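Local coordinates for viral structural protein 4 (Bombyx mori cytoplasmic polyhedrosis virus, PDB 6TZ0) that binds GTP through a P-loop nucleotide-binding domain and accompanies the viral RNA-dependent RNA polymerase, probably supporting RNA transcription inside the virus particle, at residues G489-A493 against Y534-P539; T504-T509 against H542-P547; T42-I46 against R199-K203; N212-P216 against Y243-Y248; N393-P399 against D464-E468. One frame throughout, in Å; residues are numbered along the deposited sequence.

Along the chain, interactions 3 and 4 close one after the other before 5 opens, and 5 closes before 1 and 2, whose segments alternate. Interactions 1 and 2 belong to the parallel-sheet nucleotide-binding domain: their centres lie about 13 Å apart, they touch through Asn492 and His542 and through Leu538 and Leu506, and helix 524-537 is followed, after a short loop, by strand 543-545. Interaction 5 fastens loops of the helical region beside that domain, its centre about 24 Å from that of interaction 1. Interactions 3 and 4, about 25 Å apart between centres, lie in the N-terminal part, across the chain's centre from interaction 1, with centres about 52 and 55 Å from it.

Interaction 1: residues G489-A493 against Y534-P539; sequences GHFNA and YYRLLP
An aromatic cluster of His490, Phe491 and Tyr534 joins the loop after strand 484-489 to the C-terminal part of helix 524-537, beside the P-loop of this nucleotide-binding domain. Residues 490-491 are loop, with Phe491 extended (phi/psi -158/160), and a 3-10 turn starts at Asn492; the backbones come closest at Phe491 and Leu538, CA to CA 4.6 Å. Tyr534, helical and in the m rotamer, lies in an offset stack on the His490 ring, centroids 4.3 Å apart and planes at 23°, while His490 CB sits 3.7 Å from the Tyr534 ring centroid in a CH-pi contact. The Phe491 ring (chi1 p) is near parallel to that of Tyr534 but slid aside, centroids 5.7 Å apart. Tyr534 also neighbours Lys355 and His490 neighbours Lys359, both GTP-binding residues, although this chain carries no bound GTP. Next, Leu537 (m, t) sets CD1 over the Phe491 face, 4.1 Å from its centroid, and its CB 3.6 Å from Phe491 CB. Leu538 is loop (phi/psi -126/97), and its side chain (t, p) places CD2 3.5 Å from His490 O. Pro539 meets the side-chain amide of Asn492 (m): Pro539 CD lies 3.3 Å from Asn492 OD1.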
# COMPACT_ATOMS: atom_id res chain seq x y z
N GLY B 489 13.05 -19.39 -22.83
CA GLY B 489 11.69 -19.06 -23.19
C GLY B 489 11.65 -18.25 -24.47
O GLY B 489 12.67 -17.75 -24.93
N HIS B 490 10.45 -18.14 -25.04
CA HIS B 490 10.29 -17.36 -26.26
C HIS B 490 9.63 -16.01 -26.06
O HIS B 490 9.88 -15.12 -26.87
CB HIS B 490 9.48 -18.13 -27.30
CG HIS B 490 10.22 -19.25 -27.96
ND1 HIS B 490 9.95 -20.57 -27.70
CD2 HIS B 490 11.25 -19.24 -28.83
CE1 HIS B 490 10.75 -21.33 -28.43
NE2 HIS B 490 11.56 -20.54 -29.11
N PHE B 491 8.81 -15.82 -25.03
CA PHE B 491 8.08 -14.57 -24.90
C PHE B 491 7.65 -14.35 -23.46
O PHE B 491 7.58 -15.29 -22.67
CB PHE B 491 6.87 -14.52 -25.85
CG PHE B 491 5.93 -15.69 -25.73
CD1 PHE B 491 6.12 -16.82 -26.51
CD2 PHE B 491 4.83 -15.64 -24.90
CE1 PHE B 491 5.26 -17.89 -26.42
CE2 PHE B 491 3.97 -16.71 -24.82
CZ PHE B 491 4.19 -17.83 -25.58
N ASN B 492 7.36 -13.09 -23.14
CA ASN B 492 7.18 -12.67 -21.75
C ASN B 492 5.90 -13.17 -21.11
O ASN B 492 5.76 -13.03 -19.89
CB ASN B 492 7.20 -11.15 -21.64
CG ASN B 492 8.54 -10.56 -21.95
OD1 ASN B 492 8.67 -9.74 -22.85
ND2 ASN B 492 9.56 -10.98 -21.22
N ALA B 493 4.96 -13.73 -21.87
CA ALA B 493 3.75 -14.26 -21.24
C ALA B 493 4.01 -15.57 -20.52
O ALA B 493 3.15 -16.02 -19.76
CB ALA B 493 2.65 -14.43 -22.27
N TYR B 534 6.86 -14.47 -32.06
CA TYR B 534 7.49 -14.37 -30.75
C TYR B 534 8.09 -12.99 -30.53
O TYR B 534 8.08 -12.50 -29.39
CB TYR B 534 8.58 -15.43 -30.61
CG TYR B 534 8.07 -16.85 -30.56
CD1 TYR B 534 6.77 -17.13 -30.18
CD2 TYR B 534 8.89 -17.90 -30.94
CE1 TYR B 534 6.31 -18.43 -30.15
CE2 TYR B 534 8.44 -19.19 -30.91
CZ TYR B 534 7.15 -19.45 -30.52
OH TYR B 534 6.71 -20.75 -30.49
N TYR B 535 8.58 -12.34 -31.59
CA TYR B 535 9.02 -10.95 -31.49
C TYR B 535 7.86 -10.04 -31.14
O TYR B 535 8.01 -9.12 -30.32
CB TYR B 535 9.67 -10.51 -32.80
CG TYR B 535 10.01 -9.04 -32.81
CD1 TYR B 535 11.09 -8.56 -32.09
CD2 TYR B 535 9.26 -8.13 -33.54
CE1 TYR B 535 11.41 -7.23 -32.08
CE2 TYR B 535 9.56 -6.80 -33.54
CZ TYR B 535 10.64 -6.35 -32.81
OH TYR B 535 10.95 -5.01 -32.81
N ARG B 536 6.69 -10.28 -31.74
CA ARG B 536 5.51 -9.50 -31.41
C ARG B 536 5.03 -9.76 -29.98
O ARG B 536 4.33 -8.93 -29.40
CB ARG B 536 4.41 -9.81 -32.44
CG ARG B 536 3.12 -9.01 -32.35
CD ARG B 536 2.26 -9.24 -33.58
NE ARG B 536 0.98 -8.56 -33.52
CZ ARG B 536 -0.15 -9.13 -33.15
NH1 ARG B 536 -0.16 -10.41 -32.81
NH2 ARG B 536 -1.28 -8.44 -33.11
N LEU B 537 5.44 -10.87 -29.37
CA LEU B 537 5.10 -11.11 -27.97
C LEU B 537 6.24 -10.85 -26.99
O LEU B 537 6.03 -11.00 -25.79
CB LEU B 537 4.59 -12.53 -27.80
CG LEU B 537 3.27 -12.89 -28.43
CD1 LEU B 537 3.07 -14.36 -28.26
CD2 LEU B 537 2.16 -12.10 -27.75
N LEU B 538 7.43 -10.47 -27.45
CA LEU B 538 8.58 -10.28 -26.57
C LEU B 538 9.18 -8.89 -26.75
O LEU B 538 9.98 -8.67 -27.67
CB LEU B 538 9.65 -11.34 -26.83
CG LEU B 538 10.97 -11.36 -26.03
CD1 LEU B 538 10.75 -11.65 -24.57
CD2 LEU B 538 11.94 -12.36 -26.61
N PRO B 539 8.83 -7.94 -25.90
CA PRO B 539 9.57 -6.68 -25.84
C PRO B 539 10.86 -6.85 -25.04
O PRO B 539 11.18 -7.94 -24.57
CB PRO B 539 8.61 -5.75 -25.10
CG PRO B 539 7.31 -6.37 -25.22
CD PRO B 539 7.53 -7.83 -25.24

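Interaction 2: residues T504-T509 against H542-P547; sequences TVLLRT and HTTVYP
Val505, in the m rotamer, overlaps Val545 on one face of a parallel sheet, with Val505 CB 3.8 Å from Val545 CG2; helix 326-340 packs against both valines. Strands 504-507 and 543-545 run side by side, their axes 4.6 Å apart at closest approach and their directions at 51°, a strongly twisted pair. The register sets Leu506 beside Thr544 (CA to CA 4.8 Å) and Leu507 beside Val545 (5.2 Å between CA atoms). In the staggered ladder of parallel strands, Leu506 N donates to Thr543 O at 2.8 Å, Val545 N to Leu506 O at 2.8 Å, and Arg508 N to Val545 O in a weak bond of 3.3 Å. CA-H...O contacts fill in between, Thr544 CA to Leu506 O and Leu507 CA to Val545 O, each 3.4 Å. Leu506 and Thr544 turn to the other face, where Arg508 (m, m, t) brings CG to 3.7 Å from Thr544 CG2. At one end Thr504 CG2 meets His542 CD2 at 3.5 Å; at the other, Tyr546 is the N-cap residue of helix 547-556 and Pro547 CD lies 3.3 Å from Arg508 O. This is the margin of the P-loop domain's five-stranded sheet within the chain, and Leu507 reaches Lys359 of the GTP site. Main-chain bonds thus fix the register, while Val505, Leu507 and Val545, with Thr543 among them, make a largely apolar face.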
# COMPACT_ATOMS: atom_id res chain seq x y z
N THR B 504 15.11 -13.05 -14.16
CA THR B 504 14.88 -13.31 -15.57
C THR B 504 15.53 -12.21 -16.39
O THR B 504 15.34 -11.02 -16.12
CB THR B 504 13.38 -13.45 -15.88
OG1 THR B 504 13.16 -13.42 -17.30
CG2 THR B 504 12.55 -12.42 -15.19
N VAL B 505 16.34 -12.62 -17.36
CA VAL B 505 17.10 -11.71 -18.21
C VAL B 505 16.67 -11.92 -19.65
O VAL B 505 15.97 -12.88 -19.98
CB VAL B 505 18.62 -11.92 -18.07
CG1 VAL B 505 19.06 -11.65 -16.66
CG2 VAL B 505 19.00 -13.32 -18.48
N LEU B 506 17.11 -11.01 -20.51
CA LEU B 506 16.90 -11.14 -21.94
C LEU B 506 18.26 -11.14 -22.62
O LEU B 506 19.11 -10.30 -22.32
CB LEU B 506 16.02 -10.01 -22.47
CG LEU B 506 15.37 -10.17 -23.85
CD1 LEU B 506 14.02 -9.49 -23.82
CD2 LEU B 506 16.19 -9.55 -24.94
N LEU B 507 18.45 -12.08 -23.53
CA LEU B 507 19.73 -12.29 -24.20
C LEU B 507 19.72 -11.69 -25.60
O LEU B 507 18.76 -11.86 -26.35
CB LEU B 507 20.03 -13.79 -24.25
CG LEU B 507 21.25 -14.41 -24.93
CD1 LEU B 507 21.72 -15.61 -24.18
CD2 LEU B 507 20.83 -14.89 -26.28
N ARG B 508 20.79 -10.98 -25.94
CA ARG B 508 21.04 -10.52 -27.29
C ARG B 508 22.39 -11.07 -27.75
O ARG B 508 23.32 -11.15 -26.96
CB ARG B 508 21.06 -9.00 -27.39
CG ARG B 508 19.80 -8.29 -26.98
CD ARG B 508 18.65 -8.53 -27.93
NE ARG B 508 17.47 -7.77 -27.52
CZ ARG B 508 17.14 -6.59 -28.02
NH1 ARG B 508 17.88 -6.05 -28.97
NH2 ARG B 508 16.06 -5.97 -27.59
N THR B 509 22.48 -11.44 -29.03
CA THR B 509 23.71 -11.94 -29.61
C THR B 509 24.05 -11.16 -30.87
O THR B 509 23.39 -10.19 -31.23
CB THR B 509 23.62 -13.43 -29.95
OG1 THR B 509 22.52 -13.66 -30.83
CG2 THR B 509 23.47 -14.27 -28.71
N HIS B 542 12.71 -6.92 -19.71
CA HIS B 542 13.63 -7.41 -18.69
C HIS B 542 15.04 -6.93 -19.00
O HIS B 542 15.28 -6.32 -20.05
CB HIS B 542 13.57 -8.93 -18.59
CG HIS B 542 12.27 -9.44 -18.07
ND1 HIS B 542 11.28 -9.93 -18.89
CD2 HIS B 542 11.75 -9.44 -16.82
CE1 HIS B 542 10.24 -10.27 -18.16
NE2 HIS B 542 10.50 -9.98 -16.90
N THR B 543 15.96 -7.17 -18.07
CA THR B 543 17.30 -6.63 -18.20
C THR B 543 18.06 -7.33 -19.32
O THR B 543 18.06 -8.56 -19.41
CB THR B 543 18.07 -6.77 -16.89
OG1 THR B 543 18.40 -8.15 -16.68
CG2 THR B 543 17.23 -6.32 -15.73
N THR B 544 18.68 -6.54 -20.19
CA THR B 544 19.34 -7.07 -21.37
C THR B 544 20.77 -7.46 -21.02
O THR B 544 21.52 -6.66 -20.45
CB THR B 544 19.32 -6.04 -22.49
OG1 THR B 544 17.96 -5.73 -22.81
CG2 THR B 544 19.99 -6.58 -23.72
N VAL B 545 21.15 -8.69 -21.35
CA VAL B 545 22.44 -9.25 -21.00
C VAL B 545 23.06 -9.83 -22.27
O VAL B 545 22.38 -10.50 -23.04
CB VAL B 545 22.31 -10.34 -19.92
CG1 VAL B 545 23.65 -10.91 -19.57
CG2 VAL B 545 21.69 -9.79 -18.66
N TYR B 546 24.35 -9.55 -22.50
CA TYR B 546 25.13 -10.14 -23.57
C TYR B 546 25.88 -11.36 -23.06
O TYR B 546 26.02 -11.54 -21.85
CB TYR B 546 26.10 -9.10 -24.13
CG TYR B 546 25.43 -8.00 -24.89
CD1 TYR B 546 24.83 -8.24 -26.12
CD2 TYR B 546 25.42 -6.70 -24.41
CE1 TYR B 546 24.22 -7.24 -26.82
CE2 TYR B 546 24.82 -5.69 -25.11
CZ TYR B 546 24.22 -5.96 -26.31
OH TYR B 546 23.61 -4.95 -27.02
N PRO B 547 26.35 -12.25 -23.95
CA PRO B 547 27.08 -13.44 -23.48
C PRO B 547 28.38 -13.17 -22.72
O PRO B 547 28.67 -13.91 -21.77
CB PRO B 547 27.35 -14.20 -24.79
CG PRO B 547 26.24 -13.85 -25.65
CD PRO B 547 25.92 -12.43 -25.35

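Interaction 3: residues T42-I46 against R199-K203; sequences TIRSI and RSYFK
Tyr201 decides the geometry here: its m rotamer (chi1 -74°, chi2 -29°) carries the ring across from the end of helix 196-201 to the first turn of helix 41-60. Residues 42-46 are regular helix, with Ile46 N bonded to Thr42 O at 3.0 Å, and the closest CA pair is Thr42 to Tyr201, 6.7 Å. Thr42, Ser45 and Ile46 all direct CB toward the other segment. Thr42 (p) meets the ring with CB 3.6 Å from Tyr201 CE1, and its O lies 3.3 Å from the same CE1; Thr42 CG2 also rests 4.1 Å from Ser200 CB. Ile46 (t, t) adds a looser apolar touch, CB to Tyr201 CE1 4.5 Å. Ser45 takes t, placing its hydroxyl at the ring edge, where Ser45 OG and Tyr201 OH share a hydrogen bond of 2.9 Å. Ser200 (p) turns its own hydroxyl back to Thr196 O. The contact joins two helices of the N-terminal part, away from the GTP site, and its chemistry is mixed: aliphatic carbons pack against the tyrosine while one hydroxyl pair satisfies its polar tip.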
# COMPACT_ATOMS: atom_id res chain seq x y z
N THR B 42 47.96 25.46 -17.87
CA THR B 42 47.26 24.19 -17.75
C THR B 42 47.93 23.28 -16.72
O THR B 42 47.25 22.56 -15.98
CB THR B 42 47.19 23.52 -19.11
OG1 THR B 42 48.52 23.33 -19.61
CG2 THR B 42 46.41 24.37 -20.08
N ILE B 43 49.26 23.32 -16.67
CA ILE B 43 50.03 22.55 -15.70
C ILE B 43 49.73 23.03 -14.28
O ILE B 43 49.64 22.23 -13.35
CB ILE B 43 51.53 22.65 -16.04
CG1 ILE B 43 51.78 22.06 -17.43
CG2 ILE B 43 52.40 21.97 -15.01
CD1 ILE B 43 51.38 20.62 -17.55
N ARG B 44 49.53 24.34 -14.11
CA ARG B 44 49.13 24.84 -12.80
C ARG B 44 47.68 24.49 -12.48
O ARG B 44 47.35 24.21 -11.33
CB ARG B 44 49.37 26.34 -12.73
CG ARG B 44 50.84 26.71 -12.73
CD ARG B 44 51.07 28.19 -12.55
NE ARG B 44 50.73 28.96 -13.74
CZ ARG B 44 49.74 29.84 -13.79
NH1 ARG B 44 48.98 30.05 -12.72
NH2 ARG B 44 49.49 30.50 -14.91
N SER B 45 46.83 24.46 -13.51
CA SER B 45 45.41 24.21 -13.31
C SER B 45 45.14 22.78 -12.86
O SER B 45 44.24 22.54 -12.05
CB SER B 45 44.65 24.53 -14.59
OG SER B 45 43.28 24.24 -14.44
N ILE B 46 45.91 21.82 -13.37
CA ILE B 46 45.65 20.44 -12.97
C ILE B 46 46.10 20.18 -11.53
O ILE B 46 45.45 19.43 -10.79
CB ILE B 46 46.28 19.45 -13.98
CG1 ILE B 46 45.80 18.03 -13.73
CG2 ILE B 46 47.80 19.50 -13.98
CD1 ILE B 46 46.09 17.09 -14.85
N ARG B 199 42.87 17.97 -25.26
CA ARG B 199 44.02 18.42 -26.03
C ARG B 199 45.00 19.18 -25.15
O ARG B 199 46.22 19.07 -25.34
CB ARG B 199 43.57 19.30 -27.19
CG ARG B 199 44.66 19.65 -28.18
CD ARG B 199 44.19 20.74 -29.13
NE ARG B 199 43.07 20.32 -29.96
CZ ARG B 199 43.21 19.73 -31.14
NH1 ARG B 199 42.14 19.39 -31.84
NH2 ARG B 199 44.42 19.48 -31.62
N SER B 200 44.49 19.94 -24.19
CA SER B 200 45.35 20.78 -23.36
C SER B 200 46.07 20.00 -22.26
O SER B 200 47.20 20.34 -21.92
CB SER B 200 44.54 21.92 -22.75
OG SER B 200 43.58 21.41 -21.85
N TYR B 201 45.44 18.97 -21.71
CA TYR B 201 45.99 18.26 -20.56
C TYR B 201 46.71 16.97 -20.92
O TYR B 201 47.62 16.57 -20.20
CB TYR B 201 44.88 17.94 -19.56
CG TYR B 201 44.40 19.13 -18.77
CD1 TYR B 201 45.24 20.19 -18.49
CD2 TYR B 201 43.08 19.22 -18.38
CE1 TYR B 201 44.79 21.27 -17.77
CE2 TYR B 201 42.62 20.31 -17.67
CZ TYR B 201 43.48 21.33 -17.38
OH TYR B 201 43.02 22.42 -16.67
N PHE B 202 46.33 16.32 -22.01
CA PHE B 202 46.85 15.01 -22.34
C PHE B 202 47.64 15.05 -23.64
O PHE B 202 47.60 16.02 -24.39
CB PHE B 202 45.71 13.99 -22.45
CG PHE B 202 45.05 13.69 -21.13
CD1 PHE B 202 45.61 12.77 -20.27
CD2 PHE B 202 43.88 14.32 -20.76
CE1 PHE B 202 45.02 12.49 -19.06
CE2 PHE B 202 43.29 14.04 -19.55
CZ PHE B 202 43.86 13.13 -18.71
N LYS B 203 48.38 13.97 -23.89
CA LYS B 203 49.03 13.80 -25.18
C LYS B 203 48.00 13.47 -26.24
O LYS B 203 47.10 12.67 -26.03
CB LYS B 203 50.07 12.68 -25.11
CG LYS B 203 51.27 12.96 -24.25
CD LYS B 203 52.22 11.79 -24.31
CE LYS B 203 53.55 12.12 -23.68
NZ LYS B 203 53.43 12.32 -22.22

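Interaction 4: residues N212-P216 against Y243-Y248; sequences NLAAP and YGYGEY
Pro216 forms the apolar centre, pointing toward the other segment with its ring against two tyrosines. Pro216 CD lies over the Tyr245 face, 3.9 Å from the ring centroid and 20° off the normal, a CH-pi contact, and Pro216 CB lies 3.7 Å from both Tyr245 CE1 and Tyr248 CE2. A second CH-pi contact sets Leu213 CG 4.2 Å from the Tyr243 centroid. All three tyrosines take m. Neither segment is regular; Ala214 is fully extended (-157/-179), Ala215 has phi/psi -66/151, and Gly244 has positive phi (80/35). The CA atoms of Ala215 and Tyr243 come within 5.1 Å. Further out, Pro216 CD sits 3.2 Å from Tyr243 O and Pro216 CG 3.4 Å from Gly244 O. At the polar edge, Tyr245 OH donates to Ala214 O at 2.7 Å, a side-chain bond tying loop to loop, while Tyr243 OH bonds to Arg234. Placed between strands 204-208 and 226-230, the first loop meets the chain leaving helix 236-242; Tyr245 also packs on Leu208, Ile228 and Ile239, so the second loop packs on both strands and that helix.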
# COMPACT_ATOMS: atom_id res chain seq x y z
N ASN B 212 50.34 5.23 -43.67
CA ASN B 212 50.84 6.38 -42.94
C ASN B 212 52.30 6.20 -42.53
O ASN B 212 52.97 7.20 -42.24
CB ASN B 212 49.98 6.58 -41.69
CG ASN B 212 50.10 7.95 -41.09
OD1 ASN B 212 50.73 8.84 -41.65
ND2 ASN B 212 49.49 8.13 -39.93
N LEU B 213 52.78 4.97 -42.52
CA LEU B 213 53.95 4.59 -41.74
C LEU B 213 55.25 5.17 -42.29
O LEU B 213 55.63 4.88 -43.43
CB LEU B 213 54.02 3.07 -41.64
CG LEU B 213 55.26 2.42 -41.08
CD1 LEU B 213 54.87 1.37 -40.12
CD2 LEU B 213 55.89 1.74 -42.26
N ALA B 214 55.93 5.95 -41.46
CA ALA B 214 57.25 6.48 -41.76
C ALA B 214 57.92 6.83 -40.44
O ALA B 214 57.36 6.61 -39.36
CB ALA B 214 57.16 7.71 -42.67
N ALA B 215 59.14 7.36 -40.53
CA ALA B 215 59.86 7.84 -39.37
C ALA B 215 59.15 9.06 -38.78
O ALA B 215 58.48 9.80 -39.51
CB ALA B 215 61.29 8.20 -39.77
N PRO B 216 59.26 9.30 -37.47
CA PRO B 216 58.53 10.43 -36.87
C PRO B 216 59.08 11.79 -37.24
O PRO B 216 58.41 12.79 -36.95
CB PRO B 216 58.68 10.18 -35.36
CG PRO B 216 59.91 9.41 -35.24
CD PRO B 216 59.98 8.54 -36.43
N TYR B 243 61.71 2.02 -37.03
CA TYR B 243 61.29 3.31 -37.56
C TYR B 243 61.60 4.46 -36.62
O TYR B 243 61.20 5.59 -36.89
CB TYR B 243 59.80 3.28 -37.90
CG TYR B 243 59.49 2.32 -39.02
CD1 TYR B 243 59.65 2.70 -40.34
CD2 TYR B 243 59.06 1.03 -38.75
CE1 TYR B 243 59.38 1.83 -41.36
CE2 TYR B 243 58.78 0.15 -39.77
CZ TYR B 243 58.95 0.55 -41.07
OH TYR B 243 58.67 -0.32 -42.09
N GLY B 244 62.29 4.21 -35.51
CA GLY B 244 62.73 5.30 -34.66
C GLY B 244 61.69 5.85 -33.72
O GLY B 244 61.68 7.06 -33.45
N TYR B 245 60.81 5.00 -33.21
CA TYR B 245 59.78 5.40 -32.25
C TYR B 245 60.14 4.97 -30.84
O TYR B 245 59.28 4.58 -30.05
CB TYR B 245 58.42 4.84 -32.67
CG TYR B 245 57.82 5.54 -33.86
CD1 TYR B 245 57.02 6.67 -33.69
CD2 TYR B 245 58.07 5.11 -35.16
CE1 TYR B 245 56.47 7.32 -34.76
CE2 TYR B 245 57.52 5.76 -36.24
CZ TYR B 245 56.73 6.86 -36.03
OH TYR B 245 56.18 7.51 -37.11
N GLY B 246 61.43 5.04 -30.50
CA GLY B 246 61.90 4.51 -29.24
C GLY B 246 61.52 5.35 -28.04
O GLY B 246 61.20 4.81 -26.97
N GLU B 247 61.55 6.67 -28.17
CA GLU B 247 61.23 7.54 -27.05
C GLU B 247 59.75 7.81 -26.90
O GLU B 247 59.36 8.55 -25.99
CB GLU B 247 61.96 8.88 -27.17
CG GLU B 247 63.46 8.80 -26.99
CD GLU B 247 64.10 10.17 -27.03
OE1 GLU B 247 63.39 11.15 -27.31
OE2 GLU B 247 65.33 10.26 -26.79
N TYR B 248 58.90 7.25 -27.76
CA TYR B 248 57.49 7.57 -27.67
C TYR B 248 56.79 6.52 -26.82
O TYR B 248 57.31 5.43 -26.59
CB TYR B 248 56.82 7.65 -29.05
CG TYR B 248 57.26 8.77 -29.98
CD1 TYR B 248 58.24 9.68 -29.63
CD2 TYR B 248 56.63 8.96 -31.19
CE1 TYR B 248 58.61 10.69 -30.48
CE2 TYR B 248 56.99 9.98 -32.04
CZ TYR B 248 57.99 10.84 -31.67
OH TYR B 248 58.37 11.86 -32.50

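Interaction 5: residues N393-P399 against D464-E468; sequences NKDVEEP and DTHSE
Two loops of the helical region meet around one histidine: residues 393-399 bend about the ring of His466, which stands on a type I beta turn from Asp464 to Ser467 just before helix 468-476. The closest CA pair is Lys394 and His466, 6.7 Å. The carbonyl O of Asn393 lies 3.1 Å from His466 CD2, near the ring plane. Lys394 (-80/-5) sets its O over one face of the ring, while its p side chain leads away toward Tyr417. Val396 turns extended (-71/131) and its carbonyl accepts the hydrogen bond from His466 NE2. Beyond the bend, Glu397 O stands 4.1 Å from Thr465 OG1, and Pro399 points toward the turn, its CG 4.0 Å from His466 NE2 and its CD 4.2 Å from Thr465 OG1. Trp389 of helix 385-393 packs on both Pro399 and His466. The contact lies away from the GTP site and ties two interhelical loops together. His466 reaches across in the m rotamer (chi2 92°), giving an NE2 to Val396 O distance of 2.8 Å.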
# COMPACT_ATOMS: atom_id res chain seq x y z
N ASN B 393 3.33 -36.37 -26.24
CA ASN B 393 2.54 -36.81 -25.10
C ASN B 393 1.19 -36.11 -24.98
O ASN B 393 0.62 -36.08 -23.89
CB ASN B 393 3.33 -36.60 -23.81
CG ASN B 393 4.46 -37.58 -23.65
OD1 ASN B 393 4.30 -38.77 -23.90
ND2 ASN B 393 5.62 -37.08 -23.26
N LYS B 394 0.64 -35.58 -26.07
CA LYS B 394 -0.63 -34.88 -25.96
C LYS B 394 -1.83 -35.82 -25.93
O LYS B 394 -2.95 -35.35 -25.75
CB LYS B 394 -0.82 -33.89 -27.11
CG LYS B 394 -0.93 -34.51 -28.48
CD LYS B 394 -1.12 -33.45 -29.54
CE LYS B 394 -1.26 -34.05 -30.93
NZ LYS B 394 0.00 -34.68 -31.38
N ASP B 395 -1.62 -37.12 -26.10
CA ASP B 395 -2.69 -38.09 -26.03
C ASP B 395 -2.62 -39.02 -24.83
O ASP B 395 -3.64 -39.60 -24.46
CB ASP B 395 -2.72 -38.94 -27.31
CG ASP B 395 -3.09 -38.13 -28.53
OD1 ASP B 395 -3.81 -37.13 -28.37
OD2 ASP B 395 -2.65 -38.49 -29.64
N VAL B 396 -1.44 -39.17 -24.22
CA VAL B 396 -1.31 -40.00 -23.03
C VAL B 396 -1.98 -39.29 -21.86
O VAL B 396 -1.75 -38.10 -21.62
CB VAL B 396 0.17 -40.29 -22.75
CG1 VAL B 396 0.32 -41.13 -21.49
CG2 VAL B 396 0.80 -40.97 -23.94
N GLU B 397 -2.84 -40.02 -21.13
CA GLU B 397 -3.58 -39.42 -20.03
C GLU B 397 -2.67 -39.09 -18.85
O GLU B 397 -2.80 -38.02 -18.25
CB GLU B 397 -4.70 -40.36 -19.58
CG GLU B 397 -5.57 -39.78 -18.48
CD GLU B 397 -6.58 -40.77 -17.97
OE1 GLU B 397 -6.57 -41.93 -18.44
OE2 GLU B 397 -7.39 -40.40 -17.09
N GLU B 398 -1.75 -39.99 -18.51
CA GLU B 398 -0.74 -39.73 -17.48
C GLU B 398 0.64 -39.86 -18.12
O GLU B 398 1.25 -40.93 -18.08
CB GLU B 398 -0.89 -40.69 -16.31
CG GLU B 398 -2.15 -40.47 -15.49
CD GLU B 398 -2.23 -41.37 -14.29
OE1 GLU B 398 -1.36 -42.26 -14.14
OE2 GLU B 398 -3.16 -41.20 -13.48
N PRO B 399 1.16 -38.79 -18.71
CA PRO B 399 2.48 -38.86 -19.32
C PRO B 399 3.58 -38.65 -18.29
O PRO B 399 3.34 -38.21 -17.16
CB PRO B 399 2.45 -37.71 -20.33
CG PRO B 399 1.54 -36.73 -19.72
CD PRO B 399 0.50 -37.51 -18.98
N ASP B 464 -3.97 -27.74 -16.44
CA ASP B 464 -4.37 -29.10 -16.73
C ASP B 464 -3.12 -29.97 -16.72
O ASP B 464 -2.02 -29.48 -16.48
CB ASP B 464 -5.11 -29.17 -18.06
CG ASP B 464 -6.46 -28.48 -18.00
OD1 ASP B 464 -7.06 -28.43 -16.91
OD2 ASP B 464 -6.93 -28.01 -19.06
N THR B 465 -3.28 -31.26 -16.98
CA THR B 465 -2.13 -32.15 -16.93
C THR B 465 -1.19 -31.96 -18.11
O THR B 465 0.00 -32.25 -17.99
CB THR B 465 -2.57 -33.61 -16.82
OG1 THR B 465 -1.42 -34.46 -16.81
CG2 THR B 465 -3.49 -33.99 -17.95
N HIS B 466 -1.68 -31.45 -19.24
CA HIS B 466 -0.83 -31.16 -20.38
C HIS B 466 -0.52 -29.68 -20.51
O HIS B 466 0.02 -29.26 -21.53
CB HIS B 466 -1.47 -31.67 -21.67
CG HIS B 466 -1.68 -33.15 -21.68
ND1 HIS B 466 -2.85 -33.74 -21.26
CD2 HIS B 466 -0.85 -34.16 -22.03
CE1 HIS B 466 -2.74 -35.05 -21.38
NE2 HIS B 466 -1.53 -35.33 -21.84
N SER B 467 -0.88 -28.90 -19.50
CA SER B 467 -0.61 -27.47 -19.50
C SER B 467 0.88 -27.21 -19.37
O SER B 467 1.65 -28.06 -18.91
CB SER B 467 -1.36 -26.79 -18.36
OG SER B 467 -1.10 -25.40 -18.36
N GLU B 468 1.29 -26.02 -19.78
CA GLU B 468 2.70 -25.68 -19.73
C GLU B 468 3.13 -25.30 -18.33
O GLU B 468 4.26 -25.61 -17.92
CB GLU B 468 2.98 -24.56 -20.73
CG GLU B 468 4.44 -24.27 -20.97
CD GLU B 468 4.65 -23.22 -22.04
OE1 GLU B 468 3.65 -22.76 -22.63
OE2 GLU B 468 5.81 -22.84 -22.29